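Local atomic coordinates of 199aa long hypothetical Trp repressor binding protein (Sulfolobus tokodaii, PDB entry 2ZKI), a protein that probably acts as a flavodoxin-like, FMN-dependent oxidoreductase of the Trp repressor binding protein (WrbA) family. Residues 62-70 with 92-100; 138-146 with 179-190. All coordinates share one frame; numbering follows the deposited sequence.

Contact 1: residues 62-70 with 92-100; sequences EVTLDDMRW and FLDTTAILW. With SO4 (sulfate ion), chain N.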
loop_
_atom_site.group_PDB
_atom_site.type_symbol
_atom_site.label_atom_id
_atom_site.label_comp_id
_atom_site.label_asym_id
_atom_site.label_seq_id
_atom_site.Cartn_x
_atom_site.Cartn_y
_atom_site.Cartn_z
ATOM N N GLU A 62 -19.723 -23.083 4.347
ATOM C CA GLU A 62 -19.511 -21.893 3.527
ATOM C C GLU A 62 -20.154 -20.666 4.162
ATOM O O GLU A 62 -21.191 -20.762 4.820
ATOM C CB GLU A 62 -20.056 -22.094 2.111
ATOM C CG GLU A 62 -19.153 -22.912 1.197
ATOM C CD GLU A 62 -19.605 -22.895 -0.257
ATOM O OE1 GLU A 62 -18.774 -23.203 -1.139
ATOM O OE2 GLU A 62 -20.785 -22.576 -0.521
ATOM N N VAL A 63 -19.523 -19.513 3.960
ATOM C CA VAL A 63 -20.016 -18.252 4.498
ATOM C C VAL A 63 -21.246 -17.774 3.729
ATOM O O VAL A 63 -21.343 -17.954 2.516
ATOM C CB VAL A 63 -18.911 -17.160 4.487
ATOM C CG1 VAL A 63 -18.473 -16.828 3.061
ATOM C CG2 VAL A 63 -19.363 -15.905 5.233
ATOM N N THR A 64 -22.188 -17.183 4.454
ATOM C CA THR A 64 -23.352 -16.547 3.851
ATOM C C THR A 64 -23.336 -15.057 4.196
ATOM O O THR A 64 -22.571 -14.625 5.061
ATOM C CB THR A 64 -24.671 -17.196 4.338
ATOM O OG1 THR A 64 -24.748 -17.125 5.767
ATOM C CG2 THR A 64 -24.754 -18.657 3.899
ATOM N N LEU A 65 -24.172 -14.275 3.518
ATOM C CA LEU A 65 -24.291 -12.843 3.802
ATOM C C LEU A 65 -24.954 -12.561 5.156
ATOM O O LEU A 65 -24.839 -11.455 5.688
ATOM C CB LEU A 65 -25.031 -12.119 2.671
ATOM C CG LEU A 65 -24.315 -11.992 1.321
ATOM C CD1 LEU A 65 -25.301 -11.605 0.229
ATOM C CD2 LEU A 65 -23.156 -10.998 1.378
ATOM N N ASP A 66 -25.643 -13.561 5.705
ATOM C CA ASP A 66 -26.205 -13.478 7.054
ATOM C C ASP A 66 -25.105 -13.493 8.115
ATOM O O ASP A 66 -25.233 -12.848 9.162
ATOM C CB ASP A 66 -27.190 -14.625 7.307
ATOM C CG ASP A 66 -28.513 -14.437 6.580
ATOM O OD1 ASP A 66 -29.073 -13.319 6.625
ATOM O OD2 ASP A 66 -29.000 -15.418 5.975
ATOM N N ASP A 67 -24.029 -14.230 7.832
ATOM C CA ASP A 67 -22.870 -14.325 8.724
ATOM C C ASP A 67 -22.188 -12.974 8.956
ATOM O O ASP A 67 -21.650 -12.719 10.036
ATOM C CB ASP A 67 -21.857 -15.337 8.177
ATOM C CG ASP A 67 -22.361 -16.771 8.240
ATOM O OD1 ASP A 67 -21.971 -17.570 7.365
ATOM O OD2 ASP A 67 -23.140 -17.106 9.159
ATOM N N MET A 68 -22.219 -12.118 7.937
ATOM C CA MET A 68 -21.647 -10.779 8.022
ATOM C C MET A 68 -22.524 -9.857 8.874
ATOM O O MET A 68 -22.016 -8.989 9.587
ATOM C CB MET A 68 -21.458 -10.186 6.621
ATOM C CG MET A 68 -20.669 -11.062 5.647
ATOM S SD MET A 68 -18.908 -11.201 6.019
ATOM C CE MET A 68 -18.321 -9.578 5.536
ATOM N N ARG A 69 -23.841 -10.050 8.790
ATOM C CA ARG A 69 -24.796 -9.284 9.596
ATOM C C ARG A 69 -24.738 -9.709 11.064
ATOM O O ARG A 69 -24.859 -8.879 11.967
ATOM C CB ARG A 69 -26.221 -9.468 9.067
ATOM C CG ARG A 69 -26.466 -8.929 7.669
ATOM C CD ARG A 69 -27.886 -9.232 7.225
ATOM N NE ARG A 69 -28.185 -8.656 5.916
ATOM C CZ ARG A 69 -28.200 -9.336 4.774
ATOM N NH1 ARG A 69 -27.938 -10.637 4.760
ATOM N NH2 ARG A 69 -28.484 -8.712 3.638
ATOM N N TRP A 70 -24.556 -11.012 11.275
ATOM C CA TRP A 70 -24.490 -11.624 12.599
ATOM C C TRP A 70 -23.321 -11.092 13.421
ATOM O O TRP A 70 -23.481 -10.760 14.600
ATOM C CB TRP A 70 -24.381 -13.144 12.441
ATOM C CG TRP A 70 -24.076 -13.901 13.699
ATOM C CD1 TRP A 70 -24.962 -14.278 14.664
ATOM C CD2 TRP A 70 -22.794 -14.394 14.118
ATOM N NE1 TRP A 70 -24.314 -14.964 15.665
ATOM C CE2 TRP A 70 -22.982 -15.050 15.355
ATOM C CE3 TRP A 70 -21.503 -14.336 13.572
ATOM C CZ2 TRP A 70 -21.928 -15.654 16.054
ATOM C CZ3 TRP A 70 -20.455 -14.934 14.268
ATOM C CH2 TRP A 70 -20.676 -15.583 15.497
ATOM N N PHE A 92 -16.054 -13.071 -3.191
ATOM C CA PHE A 92 -17.060 -12.997 -2.128
ATOM C C PHE A 92 -17.195 -11.584 -1.564
ATOM O O PHE A 92 -18.302 -11.135 -1.267
ATOM C CB PHE A 92 -16.771 -13.975 -0.986
ATOM C CG PHE A 92 -17.584 -13.699 0.251
ATOM C CD1 PHE A 92 -18.911 -14.113 0.331
ATOM C CD2 PHE A 92 -17.039 -12.989 1.317
ATOM C CE1 PHE A 92 -19.677 -13.842 1.462
ATOM C CE2 PHE A 92 -17.797 -12.712 2.453
ATOM C CZ PHE A 92 -19.119 -13.143 2.526
ATOM N N LEU A 93 -16.067 -10.897 -1.402
ATOM C CA LEU A 93 -16.080 -9.534 -0.889
ATOM C C LEU A 93 -16.726 -8.565 -1.879
ATOM O O LEU A 93 -17.267 -7.530 -1.484
ATOM C CB LEU A 93 -14.669 -9.077 -0.499
ATOM C CG LEU A 93 -14.044 -9.721 0.745
ATOM C CD1 LEU A 93 -12.685 -9.105 1.048
ATOM C CD2 LEU A 93 -14.958 -9.625 1.962
ATOM N N ASP A 94 -16.676 -8.915 -3.163
ATOM C CA ASP A 94 -17.339 -8.134 -4.203
ATOM C C ASP A 94 -18.859 -8.292 -4.133
ATOM O O ASP A 94 -19.596 -7.376 -4.503
ATOM C CB ASP A 94 -16.813 -8.515 -5.594
ATOM C CG ASP A 94 -15.433 -7.927 -5.889
ATOM O OD1 ASP A 94 -14.934 -8.112 -7.020
ATOM O OD2 ASP A 94 -14.844 -7.277 -5.000
ATOM N N THR A 95 -19.319 -9.445 -3.646
ATOM C CA THR A 95 -20.755 -9.711 -3.495
ATOM C C THR A 95 -21.383 -8.980 -2.300
ATOM O O THR A 95 -22.608 -8.905 -2.193
ATOM C CB THR A 95 -21.073 -11.229 -3.390
ATOM O OG1 THR A 95 -20.559 -11.761 -2.164
ATOM C CG2 THR A 95 -20.489 -11.998 -4.567
ATOM N N THR A 96 -20.543 -8.437 -1.416
ATOM C CA THR A 96 -21.016 -7.719 -0.226
ATOM C C THR A 96 -21.413 -6.265 -0.526
ATOM O O THR A 96 -21.439 -5.423 0.374
ATOM C CB THR A 96 -19.974 -7.747 0.930
ATOM O OG1 THR A 96 -18.763 -7.108 0.510
ATOM C CG2 THR A 96 -19.666 -9.173 1.365
ATOM N N ALA A 97 -21.737 -5.985 -1.787
ATOM C CA ALA A 97 -22.109 -4.639 -2.225
ATOM C C ALA A 97 -23.386 -4.112 -1.568
ATOM O O ALA A 97 -23.527 -2.904 -1.373
ATOM C CB ALA A 97 -22.229 -4.588 -3.744
ATOM N N ILE A 98 -24.311 -5.012 -1.234
ATOM C CA ILE A 98 -25.547 -4.624 -0.548
ATOM C C ILE A 98 -25.293 -4.245 0.908
ATOM O O ILE A 98 -25.944 -3.343 1.444
ATOM C CB ILE A 98 -26.662 -5.706 -0.633
ATOM C CG1 ILE A 98 -26.140 -7.083 -0.201
ATOM C CG2 ILE A 98 -27.269 -5.739 -2.043
ATOM C CD1 ILE A 98 -27.230 -8.085 0.141
ATOM N N LEU A 99 -24.336 -4.924 1.537
ATOM C CA LEU A 99 -23.946 -4.619 2.910
ATOM C C LEU A 99 -23.253 -3.263 2.976
ATOM O O LEU A 99 -23.323 -2.564 3.992
ATOM C CB LEU A 99 -23.040 -5.720 3.471
ATOM C CG LEU A 99 -23.564 -7.162 3.425
ATOM C CD1 LEU A 99 -22.457 -8.142 3.772
ATOM C CD2 LEU A 99 -24.776 -7.382 4.332
ATOM N N TRP A 100 -22.594 -2.896 1.879
ATOM C CA TRP A 100 -21.918 -1.609 1.762
ATOM C C TRP A 100 -22.920 -0.461 1.646
ATOM O O TRP A 100 -22.749 0.584 2.275
ATOM C CB TRP A 100 -20.961 -1.616 0.564
ATOM C CG TRP A 100 -20.243 -0.313 0.349
ATOM C CD1 TRP A 100 -19.190 0.173 1.069
ATOM C CD2 TRP A 100 -20.530 0.669 -0.655
ATOM N NE1 TRP A 100 -18.803 1.395 0.577
ATOM C CE2 TRP A 100 -19.608 1.724 -0.481
ATOM C CE3 TRP A 100 -21.475 0.759 -1.686
ATOM C CZ2 TRP A 100 -19.604 2.859 -1.300
ATOM C CZ3 TRP A 100 -21.471 1.887 -2.501
ATOM C CH2 TRP A 100 -20.541 2.922 -2.301
HETATM S S SO4 N . -29.537 -11.656 1.933
HETATM O O1 SO4 N . -29.638 -12.289 3.246
HETATM O O2 SO4 N . -29.492 -12.690 0.904
HETATM O O3 SO4 N . -30.695 -10.791 1.716
HETATM O O4 SO4 N . -28.318 -10.855 1.868
#

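Contact 2: residues 138-146 with 179-190; sequences GMIIVPIGY and IARFQGKRITEV. With SO4 (sulfate ion), chain M.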
loop_
_atom_site.group_PDB
_atom_site.type_symbol
_atom_site.label_atom_id
_atom_site.label_comp_id
_atom_site.label_asym_id
_atom_site.label_seq_id
_atom_site.Cartn_x
_atom_site.Cartn_y
_atom_site.Cartn_z
ATOM N N GLY A 138 -15.967 1.672 5.964
ATOM C CA GLY A 138 -15.896 2.409 7.224
ATOM C C GLY A 138 -15.558 1.537 8.422
ATOM O O GLY A 138 -15.716 1.960 9.567
ATOM N N MET A 139 -15.088 0.322 8.155
ATOM C CA MET A 139 -14.691 -0.618 9.202
ATOM C C MET A 139 -13.355 -0.226 9.825
ATOM O O MET A 139 -12.457 0.245 9.124
ATOM C CB MET A 139 -14.592 -2.030 8.629
ATOM C CG MET A 139 -15.900 -2.566 8.076
ATOM S SD MET A 139 -15.711 -4.151 7.253
ATOM C CE MET A 139 -15.469 -5.240 8.652
ATOM N N ILE A 140 -13.222 -0.425 11.134
ATOM C CA ILE A 140 -11.978 -0.089 11.837
ATOM C C ILE A 140 -10.990 -1.263 11.880
ATOM O O ILE A 140 -11.361 -2.385 12.214
ATOM C CB ILE A 140 -12.232 0.501 13.255
ATOM C CG1 ILE A 140 -13.131 -0.415 14.088
ATOM C CG2 ILE A 140 -12.838 1.901 13.143
ATOM C CD1 ILE A 140 -13.154 -0.083 15.574
ATOM N N ILE A 141 -9.735 -0.985 11.533
ATOM C CA ILE A 141 -8.695 -2.014 11.421
ATOM C C ILE A 141 -8.026 -2.288 12.765
ATOM O O ILE A 141 -7.614 -1.361 13.458
ATOM C CB ILE A 141 -7.614 -1.613 10.378
ATOM C CG1 ILE A 141 -8.259 -1.328 9.019
ATOM C CG2 ILE A 141 -6.542 -2.698 10.246
ATOM C CD1 ILE A 141 -7.458 -0.399 8.138
ATOM N N VAL A 142 -7.918 -3.566 13.121
ATOM C CA VAL A 142 -7.251 -3.980 14.357
ATOM C C VAL A 142 -5.957 -4.753 14.060
ATOM O O VAL A 142 -5.996 -5.943 13.727
ATOM C CB VAL A 142 -8.189 -4.822 15.269
ATOM C CG1 VAL A 142 -7.456 -5.287 16.525
ATOM C CG2 VAL A 142 -9.433 -4.025 15.646
ATOM N N PRO A 143 -4.805 -4.069 14.153
ATOM C CA PRO A 143 -3.519 -4.761 14.094
ATOM C C PRO A 143 -3.202 -5.411 15.437
ATOM O O PRO A 143 -3.808 -5.056 16.448
ATOM C CB PRO A 143 -2.518 -3.629 13.817
ATOM C CG PRO A 143 -3.339 -2.384 13.604
ATOM C CD PRO A 143 -4.632 -2.615 14.295
ATOM N N ILE A 144 -2.269 -6.358 15.448
ATOM C CA ILE A 144 -1.825 -6.957 16.709
ATOM C C ILE A 144 -0.578 -6.281 17.282
ATOM O O ILE A 144 -0.361 -6.300 18.496
ATOM C CB ILE A 144 -1.628 -8.489 16.621
ATOM C CG1 ILE A 144 -0.803 -8.878 15.391
ATOM C CG2 ILE A 144 -2.976 -9.179 16.627
ATOM C CD1 ILE A 144 -0.426 -10.342 15.352
ATOM N N GLY A 145 0.224 -5.682 16.404
ATOM C CA GLY A 145 1.405 -4.934 16.814
ATOM C C GLY A 145 2.413 -5.814 17.514
ATOM O O GLY A 145 2.849 -6.826 16.968
ATOM N N TYR A 146 2.783 -5.422 18.729
ATOM C CA TYR A 146 3.705 -6.203 19.545
ATOM C C TYR A 146 3.168 -6.332 20.968
ATOM O O TYR A 146 3.852 -6.001 21.940
ATOM C CB TYR A 146 5.109 -5.588 19.526
ATOM C CG TYR A 146 5.781 -5.608 18.167
ATOM C CD1 TYR A 146 5.733 -4.495 17.327
ATOM C CD2 TYR A 146 6.467 -6.740 17.722
ATOM C CE1 TYR A 146 6.349 -4.506 16.078
ATOM C CE2 TYR A 146 7.088 -6.760 16.472
ATOM C CZ TYR A 146 7.024 -5.639 15.660
ATOM O OH TYR A 146 7.630 -5.650 14.428
ATOM N N ILE A 179 0.542 -16.478 18.660
ATOM C CA ILE A 179 0.289 -15.210 17.978
ATOM C C ILE A 179 -1.111 -15.166 17.358
ATOM O O ILE A 179 -1.773 -14.125 17.385
ATOM C CB ILE A 179 1.385 -14.913 16.918
ATOM C CG1 ILE A 179 2.714 -14.592 17.612
ATOM C CG2 ILE A 179 0.973 -13.759 16.000
ATOM C CD1 ILE A 179 3.932 -14.707 16.715
ATOM N N ALA A 180 -1.555 -16.297 16.813
ATOM C CA ALA A 180 -2.888 -16.400 16.216
ATOM C C ALA A 180 -3.986 -16.292 17.275
ATOM O O ALA A 180 -4.960 -15.555 17.094
ATOM C CB ALA A 180 -3.024 -17.690 15.426
ATOM N N ARG A 181 -3.814 -17.015 18.384
ATOM C CA ARG A 181 -4.743 -16.939 19.514
ATOM C C ARG A 181 -4.817 -15.524 20.082
ATOM O O ARG A 181 -5.885 -15.075 20.507
ATOM C CB ARG A 181 -4.368 -17.948 20.607
ATOM C CG ARG A 181 -4.883 -19.352 20.327
ATOM C CD ARG A 181 -4.670 -20.310 21.487
ATOM N NE ARG A 181 -3.426 -21.063 21.355
ATOM C CZ ARG A 181 -2.351 -20.888 22.119
ATOM N NH1 ARG A 181 -1.270 -21.625 21.911
ATOM N NH2 ARG A 181 -2.354 -19.986 23.092
ATOM N N PHE A 182 -3.682 -14.826 20.071
ATOM C CA PHE A 182 -3.622 -13.443 20.527
ATOM C C PHE A 182 -4.427 -12.507 19.625
ATOM O O PHE A 182 -5.084 -11.587 20.113
ATOM C CB PHE A 182 -2.171 -12.964 20.662
ATOM C CG PHE A 182 -2.044 -11.510 21.025
ATOM C CD1 PHE A 182 -2.507 -11.040 22.252
ATOM C CD2 PHE A 182 -1.471 -10.603 20.134
ATOM C CE1 PHE A 182 -2.399 -9.695 22.589
ATOM C CE2 PHE A 182 -1.357 -9.254 20.462
ATOM C CZ PHE A 182 -1.822 -8.801 21.694
ATOM N N GLN A 183 -4.380 -12.752 18.317
ATOM C CA GLN A 183 -5.140 -11.952 17.355
ATOM C C GLN A 183 -6.642 -12.079 17.602
ATOM O O GLN A 183 -7.374 -11.086 17.536
ATOM C CB GLN A 183 -4.787 -12.339 15.915
ATOM C CG GLN A 183 -5.323 -11.368 14.869
ATOM C CD GLN A 183 -4.636 -11.497 13.525
ATOM O OE1 GLN A 183 -4.330 -12.598 13.072
ATOM N NE2 GLN A 183 -4.398 -10.365 12.875
ATOM N N GLY A 184 -7.084 -13.303 17.893
ATOM C CA GLY A 184 -8.470 -13.569 18.269
ATOM C C GLY A 184 -8.861 -12.870 19.558
ATOM O O GLY A 184 -9.992 -12.395 19.695
ATOM N N LYS A 185 -7.924 -12.810 20.501
ATOM C CA LYS A 185 -8.132 -12.087 21.751
ATOM C C LYS A 185 -8.210 -10.588 21.482
ATOM O O LYS A 185 -9.039 -9.886 22.060
ATOM C CB LYS A 185 -7.012 -12.394 22.748
ATOM C CG LYS A 185 -7.219 -11.784 24.127
ATOM C CD LYS A 185 -6.017 -12.009 25.026
ATOM C CE LYS A 185 -6.276 -11.457 26.420
ATOM N NZ LYS A 185 -5.118 -11.664 27.333
ATOM N N ARG A 186 -7.348 -10.117 20.586
ATOM C CA ARG A 186 -7.244 -8.703 20.258
ATOM C C ARG A 186 -8.492 -8.163 19.534
ATOM O O ARG A 186 -8.941 -7.051 19.821
ATOM C CB ARG A 186 -5.967 -8.456 19.444
ATOM C CG ARG A 186 -5.500 -7.009 19.345
ATOM C CD ARG A 186 -4.911 -6.472 20.648
ATOM N NE ARG A 186 -5.918 -5.807 21.474
ATOM C CZ ARG A 186 -6.348 -4.559 21.293
ATOM N NH1 ARG A 186 -5.866 -3.811 20.310
ATOM N NH2 ARG A 186 -7.270 -4.054 22.100
ATOM N N ILE A 187 -9.052 -8.951 18.615
ATOM C CA ILE A 187 -10.251 -8.534 17.872
ATOM C C ILE A 187 -11.511 -8.548 18.741
ATOM O O ILE A 187 -12.394 -7.707 18.572
ATOM C CB ILE A 187 -10.462 -9.355 16.549
ATOM C CG1 ILE A 187 -11.621 -8.791 15.712
ATOM C CG2 ILE A 187 -10.686 -10.841 16.828
ATOM C CD1 ILE A 187 -11.346 -7.441 15.083
ATOM N N THR A 188 -11.574 -9.495 19.674
ATOM C CA THR A 188 -12.704 -9.619 20.592
ATOM C C THR A 188 -12.795 -8.406 21.518
ATOM O O THR A 188 -13.886 -7.887 21.756
ATOM C CB THR A 188 -12.615 -10.921 21.419
ATOM O OG1 THR A 188 -12.554 -12.043 20.531
ATOM C CG2 THR A 188 -13.822 -11.077 22.333
ATOM N N GLU A 189 -11.645 -7.955 22.016
ATOM C CA GLU A 189 -11.573 -6.804 22.918
ATOM C C GLU A 189 -12.122 -5.528 22.287
ATOM O O GLU A 189 -12.832 -4.763 22.940
ATOM C CB GLU A 189 -10.134 -6.579 23.395
ATOM C CG GLU A 189 -9.667 -7.580 24.442
ATOM C CD GLU A 189 -8.294 -7.258 25.004
ATOM O OE1 GLU A 189 -7.344 -7.074 24.212
ATOM O OE2 GLU A 189 -8.165 -7.196 26.247
ATOM N N VAL A 190 -11.796 -5.312 21.017
ATOM C CA VAL A 190 -12.265 -4.141 20.284
ATOM C C VAL A 190 -13.746 -4.294 19.932
ATOM O O VAL A 190 -14.498 -3.316 19.934
ATOM C CB VAL A 190 -11.424 -3.900 19.003
ATOM C CG1 VAL A 190 -11.762 -2.550 18.374
ATOM C CG2 VAL A 190 -9.937 -3.971 19.324
HETATM S S SO4 M . -1.352 -19.267 26.101
HETATM O O1 SO4 M . -0.942 -20.435 25.328
HETATM O O2 SO4 M . -0.223 -18.348 26.223
HETATM O O3 SO4 M . -2.463 -18.598 25.430
HETATM O O4 SO4 M . -1.774 -19.696 27.432
HETATM O O HOH W 1 -3.857 -3.486 18.514
#

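Contact 1: residues 62-70 with 92-100
Val63 and Phe92 approach from opposite directions in a CH-pi contact: CG1 of Val63 lies over one face of the Phe92 ring, 3.8 Å from its centroid and displaced toward the rim. With its CG anti to the backbone N (chi1 166°), Phe92 carries this ring out from its helix to a second partner, the sulfur of Met68. That Met-aromatic contact is made at the ring edge, SD of Met68 lying 4.0 Å from CZ of Phe92, so valine and methionine use different parts of one ring.

The apolar contacts centre on two leucines. Leu65 divides its methyls: CD2 of Leu65 is 3.8 Å from CD1 of Leu99 and also touches CG2 of Thr96, while CD1 meets CD1 of Ile98. The same CD1 of Leu99 rests 3.6 Å from CB of Met68, whose side chain it crosses at about a right angle. In this flavodoxin-like fold, helix 65-70, on the connection from strand 34-39 to strand 73-79, thereby packs on the helical connection that follows the latter strand.

Among the polar groups, Arg69 lays one face of its guanidinium over CD2 of Leu99. NH1 and NH2 of Arg69 both donate to O4 of a sulfate, likely to have been picked up from the crystallisation medium, at 2.9 and 2.8 Å respectively. A salt bridge of 3.5 Å from NH1 of Arg69 to OD1 of Asp66 would help to orient the guanidinium.

Contact 2: residues 138-146 with 179-190
Phe182 turns its ring edge, not a face, to the strand segment: the carbonyl O of Ile144 lies near the ring plane, 3.7 Å from CE2 of Phe182. The guanidinium of Arg186 is likewise met at its edge, by OE1 of Glu189 and by a water. Both residues belong to helix 174-195, which in this flavodoxin-like fold covers one face of the parallel sheet and here packs against strand 140-141 and the loop after it.

Ile144 spreads over the helix. CG2 of Ile144, anti to the carbonyl carbon, drops to 3.6 Å from CA of Gln183, while CD1 reaches CG2 of Ile179. The amide of Gln183 is engaged beyond the contact, with NE2 donating to the carbonyl of Phe112. Further along, Val142 and Val190 run alongside each other with opposite sense, CG2 to CG2 at 3.7 Å, and CG1 of Val142 touches CG of Arg186; CD1 of Ile140 meets CG1 of Val190.

Away from the strand, NH2 of Arg181 donates to O1 of a sulfate (2.7 Å), and its NE bridges to Glu23. Losing the guanidinium to an alanine here would probably leave the Glu23 carboxylate without its charged mate and the sulfate without this donor.

The water joins the segments, donating a hydrogen bond to O of Pro143 at 2.6 Å and accepting one from NH1 of Arg186 at 2.7 Å.

The two contacts follow one another along the chain, contact 1 closing before contact 2 opens, with centres about 21 Å apart and nearest atoms about 6 Å apart, so they do not touch. They illustrate the layering of an alpha/beta/alpha sandwich: contact 1 joins helix 65-70 to helices 87-94 and 97-101, whereas contact 2 sets helix 174-195 against strand 140-141, the outermost of the parallel sheet within this chain, where Ile141 makes backbone hydrogen bonds with a neighbouring subunit. Helix 132-137 touches both, through Thr96 of the first and Ile141 of the second. In the four-chain assembly, Trp100 meets Tyr146 of a neighbouring subunit edge-to-face, bringing the two segments together at a subunit interface.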